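HP0958 (Helicobacter pylori, PDB 3NA7) probably serves in flagellar biogenesis as an export chaperone and post-transcriptional regulator, pairing a kinked antiparallel coiled-coil hairpin with a C4 zinc-ribbon domain. Local coordinates at residues 43-46 against 47-51; 122-125 against 126-129; 56-59 against 60-63; 143-146 against 147-151; 106-109 against 110-113. All coordinates share one frame; numbering follows the deposited sequence.

Contact 1: residues 43-46 against 47-51; sequences AKNK and AILNL
Four successive i to i+4 backbone hydrogen bonds tie residues 43-46 to 47-51 in an unbroken alpha-helical turn, running from A47 N to A43 O, I48 N to K44 O, L49 N to N45 O and N50 N to K46 O. The last is short at 2.8 Å between N50 N and K46 O, and nearly straight, with an N-H...O angle of 168°; L49 N to N45 O is longer, at 3.3 Å. Contact between the segments otherwise consists mainly of aliphatic atoms resting on these carbonyls. The CG1 branch of I48 lies beside its own backbone N (chi1 -79°), which lays CG1 alongside the preceding turn, 3.6 Å from K44 O, and CD1 follows at 3.7 Å from the same oxygen. L49 does much the same one residue on, its CG 3.7 Å from N45 O. The nearest side-chain approach between N45 and L49, OD1 to CD1, is a loose 4.4 Å. Polar ends find partners beyond the two segments: K44 forms a salt bridge with E133 of helix 91-171, K46 one with E42, and N50 bonds to E54. K44 and L51 also touch that facing helix of the coiled-coil hairpin. Cohesion within the turn therefore rests on main-chain bonds and CH groups packed on carbonyl oxygens, while K44, through E133, is one of the links to the other arm.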
loop_
_atom_site.group_PDB
_atom_site.type_symbol
_atom_site.label_atom_id
_atom_site.label_comp_id
_atom_site.label_asym_id
_atom_site.label_seq_id
_atom_site.Cartn_x
_atom_site.Cartn_y
_atom_site.Cartn_z
ATOM N N ALA A 43 1.831 -9.269 -4.867
ATOM C CA ALA A 43 1.411 -9.859 -3.583
ATOM C C ALA A 43 1.265 -11.388 -3.674
ATOM O O ALA A 43 1.676 -12.121 -2.770
ATOM C CB ALA A 43 0.091 -9.210 -3.085
ATOM N N LYS A 44 0.682 -11.880 -4.765
ATOM C CA LYS A 44 0.548 -13.328 -4.923
ATOM C C LYS A 44 1.914 -13.999 -5.136
ATOM O O LYS A 44 2.117 -15.141 -4.717
ATOM C CB LYS A 44 -0.401 -13.648 -6.053
ATOM C CG LYS A 44 -1.855 -13.317 -5.687
ATOM C CD LYS A 44 -2.742 -13.365 -6.884
ATOM C CE LYS A 44 -4.163 -12.818 -6.569
ATOM N NZ LYS A 44 -4.951 -13.853 -5.882
ATOM N N ASN A 45 2.843 -13.269 -5.764
ATOM C CA ASN A 45 4.158 -13.802 -5.976
ATOM C C ASN A 45 4.874 -13.997 -4.652
ATOM O O ASN A 45 5.478 -15.039 -4.441
ATOM C CB ASN A 45 5.017 -12.955 -6.928
ATOM C CG ASN A 45 6.121 -13.780 -7.572
ATOM O OD1 ASN A 45 7.305 -13.438 -7.530
ATOM N ND2 ASN A 45 5.734 -14.895 -8.143
ATOM N N LYS A 46 4.784 -13.003 -3.771
ATOM C CA LYS A 46 5.284 -13.111 -2.396
ATOM C C LYS A 46 4.610 -14.233 -1.622
ATOM O O LYS A 46 5.275 -14.950 -0.888
ATOM C CB LYS A 46 5.101 -11.790 -1.636
ATOM C CG LYS A 46 6.189 -10.796 -1.883
ATOM C CD LYS A 46 5.802 -9.362 -1.531
ATOM C CE LYS A 46 6.938 -8.450 -1.938
ATOM N NZ LYS A 46 6.508 -7.034 -1.963
ATOM N N ALA A 47 3.300 -14.400 -1.793
ATOM C CA ALA A 47 2.588 -15.460 -1.071
ATOM C C ALA A 47 3.056 -16.835 -1.528
ATOM O O ALA A 47 3.149 -17.747 -0.720
ATOM C CB ALA A 47 1.067 -15.312 -1.206
ATOM N N ILE A 48 3.388 -16.994 -2.814
ATOM C CA ILE A 48 3.944 -18.269 -3.278
ATOM C C ILE A 48 5.267 -18.562 -2.537
ATOM O O ILE A 48 5.462 -19.662 -2.026
ATOM C CB ILE A 48 4.146 -18.292 -4.813
ATOM C CG1 ILE A 48 2.803 -18.547 -5.503
ATOM C CG2 ILE A 48 5.184 -19.379 -5.253
ATOM C CD1 ILE A 48 2.747 -18.084 -6.914
ATOM N N LEU A 49 6.151 -17.570 -2.487
ATOM C CA LEU A 49 7.459 -17.707 -1.847
ATOM C C LEU A 49 7.344 -17.912 -0.333
ATOM O O LEU A 49 8.082 -18.694 0.233
ATOM C CB LEU A 49 8.371 -16.515 -2.178
ATOM C CG LEU A 49 8.840 -16.397 -3.648
ATOM C CD1 LEU A 49 9.389 -15.009 -3.977
ATOM C CD2 LEU A 49 9.891 -17.465 -4.024
ATOM N N ASN A 50 6.426 -17.208 0.321
ATOM C CA ASN A 50 6.144 -17.469 1.724
ATOM C C ASN A 50 5.695 -18.924 1.942
ATOM O O ASN A 50 6.288 -19.661 2.721
ATOM C CB ASN A 50 5.110 -16.484 2.272
ATOM C CG ASN A 50 4.793 -16.751 3.736
ATOM O OD1 ASN A 50 5.548 -16.350 4.632
ATOM N ND2 ASN A 50 3.699 -17.474 3.984
ATOM N N LEU A 51 4.669 -19.353 1.224
ATOM C CA LEU A 51 4.279 -20.744 1.284
ATOM C C LEU A 51 5.448 -21.710 1.046
ATOM O O LEU A 51 5.435 -22.807 1.596
ATOM C CB LEU A 51 3.156 -21.053 0.314
ATOM C CG LEU A 51 1.765 -20.536 0.612
ATOM C CD1 LEU A 51 0.952 -20.542 -0.700
ATOM C CD2 LEU A 51 1.086 -21.370 1.692
#

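Contact 2: residues 122-125 against 126-129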
loop_
_atom_site.group_PDB
_atom_site.type_symbol
_atom_site.label_atom_id
_atom_site.label_comp_id
_atom_site.label_asym_id
_atom_site.label_seq_id
_atom_site.Cartn_x
_atom_site.Cartn_y
_atom_site.Cartn_z
ATOM N N ARG A 122 -1.299 -29.335 0.683
ATOM C CA ARG A 122 -2.289 -28.248 0.629
ATOM C C ARG A 122 -1.627 -26.932 0.254
ATOM O O ARG A 122 -2.213 -26.111 -0.454
ATOM C CB ARG A 122 -3.094 -28.058 1.931
ATOM C CG ARG A 122 -4.038 -29.204 2.372
ATOM C CD ARG A 122 -4.654 -30.041 1.209
ATOM N NE ARG A 122 -4.583 -31.480 1.521
ATOM C CZ ARG A 122 -4.353 -32.464 0.643
ATOM N NH1 ARG A 122 -4.179 -32.207 -0.648
ATOM N NH2 ARG A 122 -4.296 -33.725 1.067
ATOM N N LYS A 123 -0.416 -26.730 0.745
ATOM C CA LYS A 123 0.319 -25.519 0.436
ATOM C C LYS A 123 0.738 -25.502 -1.026
ATOM O O LYS A 123 0.671 -24.453 -1.644
ATOM C CB LYS A 123 1.516 -25.323 1.374
ATOM C CG LYS A 123 1.082 -25.011 2.843
ATOM C CD LYS A 123 2.270 -24.621 3.726
ATOM C CE LYS A 123 1.859 -24.420 5.190
ATOM N NZ LYS A 123 1.067 -23.171 5.434
ATOM N N SER A 124 1.155 -26.653 -1.565
ATOM C CA SER A 124 1.538 -26.776 -2.971
ATOM C C SER A 124 0.328 -26.559 -3.897
ATOM O O SER A 124 0.475 -25.966 -4.974
ATOM C CB SER A 124 2.176 -28.139 -3.267
ATOM O OG SER A 124 3.388 -28.301 -2.559
ATOM N N GLU A 125 -0.853 -27.041 -3.479
ATOM C CA GLU A 125 -2.097 -26.737 -4.188
ATOM C C GLU A 125 -2.395 -25.244 -4.182
ATOM O O GLU A 125 -2.800 -24.689 -5.208
ATOM C CB GLU A 125 -3.289 -27.492 -3.605
ATOM C CG GLU A 125 -3.379 -28.932 -4.031
ATOM C CD GLU A 125 -4.198 -29.800 -3.055
ATOM O OE1 GLU A 125 -3.849 -30.992 -2.908
ATOM O OE2 GLU A 125 -5.168 -29.297 -2.428
ATOM N N LYS A 126 -2.193 -24.597 -3.028
ATOM C CA LYS A 126 -2.423 -23.160 -2.932
ATOM C C LYS A 126 -1.445 -22.391 -3.821
ATOM O O LYS A 126 -1.830 -21.425 -4.468
ATOM C CB LYS A 126 -2.347 -22.666 -1.483
ATOM C CG LYS A 126 -2.463 -21.151 -1.312
ATOM C CD LYS A 126 -3.864 -20.670 -1.742
ATOM C CE LYS A 126 -4.077 -19.201 -1.433
ATOM N NZ LYS A 126 -5.436 -18.821 -1.856
ATOM N N GLN A 127 -0.198 -22.839 -3.856
ATOM C CA GLN A 127 0.796 -22.272 -4.754
ATOM C C GLN A 127 0.365 -22.354 -6.234
ATOM O O GLN A 127 0.550 -21.376 -6.982
ATOM C CB GLN A 127 2.144 -22.949 -4.572
ATOM C CG GLN A 127 2.838 -22.610 -3.254
ATOM C CD GLN A 127 4.154 -23.333 -3.127
ATOM O OE1 GLN A 127 4.242 -24.526 -3.425
ATOM N NE2 GLN A 127 5.213 -22.602 -2.768
ATOM N N GLU A 128 -0.164 -23.509 -6.651
ATOM C CA GLU A 128 -0.637 -23.702 -8.045
ATOM C C GLU A 128 -1.793 -22.746 -8.344
ATOM O O GLU A 128 -1.795 -22.087 -9.379
ATOM C CB GLU A 128 -1.039 -25.150 -8.353
ATOM C CG GLU A 128 0.073 -26.209 -8.141
ATOM C CD GLU A 128 1.196 -26.175 -9.194
ATOM O OE1 GLU A 128 1.081 -25.463 -10.234
ATOM O OE2 GLU A 128 2.195 -26.894 -8.973
ATOM N N ASP A 129 -2.740 -22.638 -7.414
ATOM C CA ASP A 129 -3.788 -21.607 -7.479
ATOM C C ASP A 129 -3.277 -20.198 -7.737
ATOM O O ASP A 129 -3.660 -19.559 -8.714
ATOM C CB ASP A 129 -4.548 -21.551 -6.168
ATOM C CG ASP A 129 -5.906 -22.128 -6.271
ATOM O OD1 ASP A 129 -6.760 -21.477 -6.944
ATOM O OD2 ASP A 129 -6.118 -23.204 -5.647
#
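Q127 folds back over the preceding turn, its CG 3.3 Å from K123 O and its amide oxygen OE1 3.5 Å from S124 CA. With CG beside the backbone N (chi1 -71°) and the chain extended from there, the amide is carried past S124, whose OG stays 4.0 Å from Q127 OE1 and makes weak hydrogen bonds to K55 and to the I120 carbonyl. The Q127 amide is held from the other arm: OE1 accepts from K55, and NE2 donates to the carbonyl of I48 and to E52. K123 likewise reaches across, to a salt bridge with E54. The turn belongs to helix 91-171 of the antiparallel coiled-coil hairpin, one face toward helix 24-85. Another side of the same turn carries R122 and E125, three residues apart. There the E125 carboxylate meets the guanidinium at its edge and in its plane, R122 NH1 lying 2.6 Å from E125 OE1 in a salt bridge whose hydrogen bond is weak, bent to 116°. E128 carries CG beside its backbone N (chi1 -58°), 3.2 Å from S124 O, the same oxygen that accepts its backbone N-H; a bend at chi2 then turns the carboxylate, which pairs with K131. D129 N closes the turn on E125 O at 3.0 Å.

Contact 3: residues 56-59 against 60-63; sequences LALK and LQVS
L60 N bonds to L56 O at 3.1 Å, the first of four i to i+4 bonds by which residues 60-63 hang on 56-59. The side chain of L60 leads off the turn, with CG beside its carbonyl carbon rather than its backbone N (chi1 -179°), and it is CB that touches back, 3.4 Å from A57 O. Q61 follows with its N-H on A57 O. Its CG lies 3.7 Å from A57 O and its CB 3.4 Å from L58 O, and the amide runs on to L58, where the two side chains cross obliquely, Q61 OE1 3.9 Å from L58 CD2. This is a loose van der Waals meeting of a polar oxygen and a methyl group. V62 makes a nearly straight bond to L58 O, 2.9 Å from its N with an angle of 171°, and sets CG2 3.5 Å from that oxygen, so one carbonyl receives both an N-H and a methyl. S63 ends the series with a more bent bond to K59 O (142°), and its CB sits 3.6 Å from the same atom. The whole turn belongs to helix 24-85, one arm of the coiled-coil hairpin. V62, which is buried, and L58 both pack on L116 of helix 91-171, while L58 and K59 touch I120, placing L58 and V62 at the interface with that antiparallel partner helix.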
loop_
_atom_site.group_PDB
_atom_site.type_symbol
_atom_site.label_atom_id
_atom_site.label_comp_id
_atom_site.label_asym_id
_atom_site.label_seq_id
_atom_site.Cartn_x
_atom_site.Cartn_y
_atom_site.Cartn_z
ATOM N N LEU A 56 9.238 -25.662 3.530
ATOM C CA LEU A 56 10.582 -26.035 3.939
ATOM C C LEU A 56 10.677 -26.412 5.421
ATOM O O LEU A 56 11.286 -27.430 5.768
ATOM C CB LEU A 56 11.589 -24.938 3.585
ATOM C CG LEU A 56 12.212 -25.000 2.187
ATOM C CD1 LEU A 56 12.746 -23.630 1.716
ATOM C CD2 LEU A 56 13.339 -26.061 2.161
ATOM N N ALA A 57 10.067 -25.601 6.279
ATOM C CA ALA A 57 10.044 -25.866 7.721
ATOM C C ALA A 57 9.343 -27.177 7.992
ATOM O O ALA A 57 9.798 -27.981 8.808
ATOM C CB ALA A 57 9.363 -24.707 8.487
ATOM N N LEU A 58 8.242 -27.412 7.285
ATOM C CA LEU A 58 7.492 -28.645 7.457
ATOM C C LEU A 58 8.266 -29.868 6.987
ATOM O O LEU A 58 8.172 -30.943 7.578
ATOM C CB LEU A 58 6.159 -28.567 6.744
ATOM C CG LEU A 58 5.087 -27.652 7.312
ATOM C CD1 LEU A 58 3.988 -27.508 6.267
ATOM C CD2 LEU A 58 4.506 -28.203 8.621
ATOM N N LYS A 59 9.026 -29.709 5.913
ATOM C CA LYS A 59 9.795 -30.807 5.365
ATOM C C LYS A 59 10.928 -31.191 6.310
ATOM O O LYS A 59 11.316 -32.358 6.354
ATOM C CB LYS A 59 10.341 -30.457 3.975
ATOM C CG LYS A 59 9.297 -30.595 2.865
ATOM C CD LYS A 59 9.798 -29.992 1.557
ATOM C CE LYS A 59 8.683 -29.949 0.528
ATOM N NZ LYS A 59 9.272 -29.747 -0.806
ATOM N N LEU A 60 11.446 -30.197 7.042
ATOM C CA LEU A 60 12.412 -30.421 8.121
ATOM C C LEU A 60 11.803 -31.256 9.254
ATOM O O LEU A 60 12.447 -32.168 9.758
ATOM C CB LEU A 60 12.970 -29.089 8.638
ATOM C CG LEU A 60 14.020 -29.028 9.765
ATOM C CD1 LEU A 60 15.227 -29.957 9.541
ATOM C CD2 LEU A 60 14.488 -27.583 9.972
ATOM N N GLN A 61 10.559 -30.966 9.623
ATOM C CA GLN A 61 9.840 -31.765 10.614
ATOM C C GLN A 61 9.600 -33.183 10.142
ATOM O O GLN A 61 9.795 -34.120 10.903
ATOM C CB GLN A 61 8.497 -31.141 10.955
ATOM C CG GLN A 61 8.581 -29.855 11.720
ATOM C CD GLN A 61 7.238 -29.463 12.278
ATOM O OE1 GLN A 61 6.631 -28.476 11.850
ATOM N NE2 GLN A 61 6.751 -30.243 13.241
ATOM N N VAL A 62 9.146 -33.344 8.900
ATOM C CA VAL A 62 9.033 -34.677 8.298
ATOM C C VAL A 62 10.338 -35.476 8.491
ATOM O O VAL A 62 10.306 -36.640 8.857
ATOM C CB VAL A 62 8.635 -34.621 6.796
ATOM C CG1 VAL A 62 8.814 -35.995 6.110
ATOM C CG2 VAL A 62 7.171 -34.109 6.635
ATOM N N SER A 63 11.471 -34.821 8.284
ATOM C CA SER A 63 12.770 -35.468 8.329
ATOM C C SER A 63 13.183 -35.820 9.756
ATOM O O SER A 63 13.778 -36.877 9.994
ATOM C CB SER A 63 13.813 -34.571 7.678
ATOM O OG SER A 63 15.043 -35.252 7.594
#

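Contact 4: residues 143-146 against 147-151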
loop_
_atom_site.group_PDB
_atom_site.type_symbol
_atom_site.label_atom_id
_atom_site.label_comp_id
_atom_site.label_asym_id
_atom_site.label_seq_id
_atom_site.Cartn_x
_atom_site.Cartn_y
_atom_site.Cartn_z
ATOM N N GLU A 143 -3.531 -6.134 -21.231
ATOM C CA GLU A 143 -4.693 -5.558 -21.895
ATOM C C GLU A 143 -4.833 -4.055 -21.595
ATOM O O GLU A 143 -4.979 -3.244 -22.506
ATOM C CB GLU A 143 -5.964 -6.329 -21.502
ATOM C CG GLU A 143 -7.298 -5.740 -22.026
ATOM C CD GLU A 143 -8.523 -6.350 -21.335
ATOM O OE1 GLU A 143 -8.393 -6.736 -20.145
ATOM O OE2 GLU A 143 -9.611 -6.444 -21.972
ATOM N N LEU A 144 -4.782 -3.700 -20.317
ATOM C CA LEU A 144 -4.994 -2.317 -19.848
ATOM C C LEU A 144 -3.919 -1.302 -20.214
ATOM O O LEU A 144 -4.206 -0.114 -20.349
ATOM C CB LEU A 144 -5.171 -2.304 -18.330
ATOM C CG LEU A 144 -6.361 -3.113 -17.825
ATOM C CD1 LEU A 144 -6.508 -2.973 -16.310
ATOM C CD2 LEU A 144 -7.668 -2.698 -18.540
ATOM N N GLU A 145 -2.696 -1.775 -20.393
ATOM C CA GLU A 145 -1.526 -0.906 -20.392
ATOM C C GLU A 145 -1.429 0.056 -21.587
ATOM O O GLU A 145 -0.944 1.188 -21.441
ATOM C CB GLU A 145 -0.262 -1.764 -20.275
ATOM C CG GLU A 145 1.053 -1.018 -20.325
ATOM C CD GLU A 145 2.189 -1.751 -19.590
ATOM O OE1 GLU A 145 2.014 -2.078 -18.389
ATOM O OE2 GLU A 145 3.263 -1.978 -20.202
ATOM N N SER A 146 -1.854 -0.392 -22.768
ATOM C CA SER A 146 -1.691 0.424 -23.986
ATOM C C SER A 146 -2.443 1.752 -23.842
ATOM O O SER A 146 -1.848 2.834 -23.965
ATOM C CB SER A 146 -2.128 -0.351 -25.244
ATOM O OG SER A 146 -1.864 0.396 -26.429
ATOM N N LEU A 147 -3.736 1.643 -23.539
ATOM C CA LEU A 147 -4.625 2.782 -23.354
ATOM C C LEU A 147 -4.276 3.637 -22.135
ATOM O O LEU A 147 -4.198 4.874 -22.220
ATOM C CB LEU A 147 -6.079 2.292 -23.234
ATOM C CG LEU A 147 -7.193 3.344 -23.048
ATOM C CD1 LEU A 147 -7.231 4.376 -24.212
ATOM C CD2 LEU A 147 -8.575 2.692 -22.830
ATOM N N VAL A 148 -4.098 2.980 -20.995
ATOM C CA VAL A 148 -3.819 3.702 -19.768
ATOM C C VAL A 148 -2.674 4.693 -19.990
ATOM O O VAL A 148 -2.800 5.872 -19.642
ATOM C CB VAL A 148 -3.501 2.751 -18.605
ATOM C CG1 VAL A 148 -2.755 3.502 -17.461
ATOM C CG2 VAL A 148 -4.764 2.103 -18.115
ATOM N N GLU A 149 -1.583 4.218 -20.595
ATOM C CA GLU A 149 -0.380 5.040 -20.777
ATOM C C GLU A 149 -0.540 6.172 -21.814
ATOM O O GLU A 149 0.090 7.229 -21.688
ATOM C CB GLU A 149 0.862 4.160 -21.008
ATOM C CG GLU A 149 1.068 3.166 -19.837
ATOM C CD GLU A 149 2.466 2.541 -19.742
ATOM O OE1 GLU A 149 2.964 1.974 -20.752
ATOM O OE2 GLU A 149 3.048 2.592 -18.628
ATOM N N ASN A 150 -1.406 5.950 -22.799
ATOM C CA ASN A 150 -1.785 6.972 -23.773
ATOM C C ASN A 150 -2.630 8.049 -23.115
ATOM O O ASN A 150 -2.404 9.243 -23.329
ATOM C CB ASN A 150 -2.566 6.335 -24.934
ATOM C CG ASN A 150 -3.032 7.358 -25.962
ATOM O OD1 ASN A 150 -2.247 8.184 -26.466
ATOM N ND2 ASN A 150 -4.323 7.301 -26.289
ATOM N N GLU A 151 -3.600 7.606 -22.310
ATOM C CA GLU A 151 -4.467 8.480 -21.520
ATOM C C GLU A 151 -3.674 9.372 -20.581
ATOM O O GLU A 151 -3.953 10.557 -20.471
ATOM C CB GLU A 151 -5.453 7.647 -20.691
ATOM C CG GLU A 151 -6.571 6.994 -21.511
ATOM C CD GLU A 151 -7.854 7.806 -21.537
ATOM O OE1 GLU A 151 -8.922 7.222 -21.215
ATOM O OE2 GLU A 151 -7.794 9.015 -21.873
#
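S146 meets the next turn through its carbonyl, which N150 N reaches in a weak bond of 3.4 Å from S146 O, stretched beside the 3.2 Å from V148 N to L144 O. L147 takes part mostly through its backbone and its CB, 4.2 Å from L144 O. E145 is engaged through its side chain: it and E149 run alongside each other, one turn apart, toward the same side, their carboxylate planes 33° apart. The methylene CG of E145 faces E149 OE1 at 3.6 Å, while the nearest charged oxygens, E145 OE2 and E149 OE1, keep 4.0 Å between them. Two like charges so close probably raise the proton affinity of at least one carboxylate; a long, weak ion pair from E149 to R31 may offset part of this. The turn lies in helix 91-171 of the coiled-coil hairpin, and L144 and V148 turn toward helix 24-85, V148 touching L34 and R31, L144 touching D33. V148 CG2 stands 3.2 Å from L144 O and 4.4 Å from L144 CB, and V148 N bonds nearly along the C=O axis of L144. E149 brings CG beside its backbone N (chi1 -57°), which rests that methylene 3.2 Å from E145 O, while its N-H reaches the same oxygen from above the carbonyl plane.

Contact 5: residues 106-109 against 110-113; sequences SNQA and NREI
A109 and I113 form the inward side of this helical turn: I113 N bonds to A109 O at 2.9 Å, and the side chain closes over the same oxygen. With CG1 next to the backbone N (chi1 -61°), I113 lays that atom 3.1 Å from A109 O and CD1 3.4 Å from it, so this carbonyl is wrapped by both an N-H and an alkyl chain. The buried I113 faces helix 24-85, touching N65, and S106 and N110 meet L69 of that helix; the hydroxyl of S106, also buried, makes a weak hydrogen bond to N73. The solvent side begins equally close, R111 CG coming within 3.0 Å of N107 O, the oxygen that also accepts R111 N, and loosens toward the guanidinium. R111 bends at its third torsion (chi3 -74°), bringing that group above the main chain with N107 O and Q108 CA over one of its faces. The terminal nitrogens spread onto aliphatic atoms, NH2 3.5 Å from N107 CB and NH1 3.4 Å from Q108 CG, and the Q108 amide is turned 74° from the guanidinium. E104 hydrogen-bonds N107 and forms a long, weak ion pair with R111. The guanidinium is thus positioned largely by van der Waals contact and weak electrostatics, and probably polarises the N107 carbonyl. Both sides share the backbone bonds; they differ in that I113 adds alkyl cover and R111 a charged group.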
loop_
_atom_site.group_PDB
_atom_site.type_symbol
_atom_site.label_atom_id
_atom_site.label_comp_id
_atom_site.label_asym_id
_atom_site.label_seq_id
_atom_site.Cartn_x
_atom_site.Cartn_y
_atom_site.Cartn_z
ATOM N N SER A 106 5.906 -45.802 17.153
ATOM C CA SER A 106 6.096 -45.854 15.711
ATOM C C SER A 106 4.785 -45.522 14.959
ATOM O O SER A 106 4.825 -44.835 13.928
ATOM C CB SER A 106 6.709 -47.193 15.291
ATOM O OG SER A 106 6.323 -47.524 13.979
ATOM N N ASN A 107 3.630 -45.942 15.484
ATOM C CA ASN A 107 2.342 -45.504 14.903
ATOM C C ASN A 107 2.087 -44.004 14.992
ATOM O O ASN A 107 1.525 -43.424 14.059
ATOM C CB ASN A 107 1.134 -46.225 15.504
ATOM C CG ASN A 107 1.203 -47.733 15.351
ATOM O OD1 ASN A 107 1.942 -48.254 14.522
ATOM N ND2 ASN A 107 0.412 -48.448 16.162
ATOM N N GLN A 108 2.480 -43.385 16.110
ATOM C CA GLN A 108 2.416 -41.918 16.269
ATOM C C GLN A 108 3.284 -41.183 15.243
ATOM O O GLN A 108 2.820 -40.227 14.626
ATOM C CB GLN A 108 2.834 -41.489 17.677
ATOM C CG GLN A 108 1.804 -41.784 18.751
ATOM C CD GLN A 108 2.419 -41.984 20.137
ATOM O OE1 GLN A 108 3.595 -41.684 20.366
ATOM N NE2 GLN A 108 1.623 -42.506 21.059
ATOM N N ALA A 109 4.531 -41.625 15.067
ATOM C CA ALA A 109 5.437 -40.996 14.104
ATOM C C ALA A 109 4.917 -41.107 12.679
ATOM O O ALA A 109 5.008 -40.144 11.918
ATOM C CB ALA A 109 6.838 -41.568 14.205
ATOM N N ASN A 110 4.372 -42.271 12.318
ATOM C CA ASN A 110 3.799 -42.457 10.994
ATOM C C ASN A 110 2.618 -41.551 10.752
ATOM O O ASN A 110 2.549 -40.933 9.689
ATOM C CB ASN A 110 3.441 -43.918 10.707
ATOM C CG ASN A 110 4.634 -44.706 10.238
ATOM O OD1 ASN A 110 5.325 -44.292 9.312
ATOM N ND2 ASN A 110 4.903 -45.837 10.881
ATOM N N ARG A 111 1.704 -41.459 11.720
ATOM C CA ARG A 111 0.596 -40.498 11.642
ATOM C C ARG A 111 1.057 -39.031 11.538
ATOM O O ARG A 111 0.490 -38.270 10.757
ATOM C CB ARG A 111 -0.406 -40.634 12.801
ATOM C CG ARG A 111 -0.968 -42.036 13.035
ATOM C CD ARG A 111 -2.203 -42.052 13.980
ATOM N NE ARG A 111 -1.881 -41.837 15.395
ATOM C CZ ARG A 111 -1.601 -42.805 16.277
ATOM N NH1 ARG A 111 -1.329 -42.494 17.542
ATOM N NH2 ARG A 111 -1.593 -44.084 15.911
ATOM N N GLU A 112 2.034 -38.632 12.347
ATOM C CA GLU A 112 2.533 -37.264 12.330
ATOM C C GLU A 112 3.169 -36.926 10.968
ATOM O O GLU A 112 2.894 -35.886 10.403
ATOM C CB GLU A 112 3.514 -37.002 13.507
ATOM C CG GLU A 112 4.266 -35.640 13.473
ATOM C CD GLU A 112 3.364 -34.443 13.731
ATOM O OE1 GLU A 112 3.811 -33.278 13.600
ATOM O OE2 GLU A 112 2.193 -34.655 14.074
ATOM N N ILE A 113 3.989 -37.823 10.447
ATOM C CA ILE A 113 4.569 -37.646 9.120
ATOM C C ILE A 113 3.500 -37.536 8.032
ATOM O O ILE A 113 3.574 -36.638 7.189
ATOM C CB ILE A 113 5.549 -38.772 8.777
ATOM C CG1 ILE A 113 6.699 -38.768 9.783
ATOM C CG2 ILE A 113 6.048 -38.644 7.290
ATOM C CD1 ILE A 113 7.576 -40.043 9.736
#

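How the contacts relate
Following the chain, contact 1 (43-46/47-51) and contact 3 (56-59/60-63) lie in series on helix 24-85; after the turn, contacts 5, 2 and 4 follow on helix 91-171. Each is local to one helix, so none closes a loop and none nests or crosses. The hairpin brings them together across its two arms. Contact 3 meets contact 5 where V62 CG1 packs 4.0 Å from I113 CG2, and touches contact 2 through L58 and K123. Contact 1 joins contact 2 as L51 packs on K123, K126 and Q127. Contact 4 stands apart, its centre about 27 Å from that of contact 1, on a different stretch of the long hairpin.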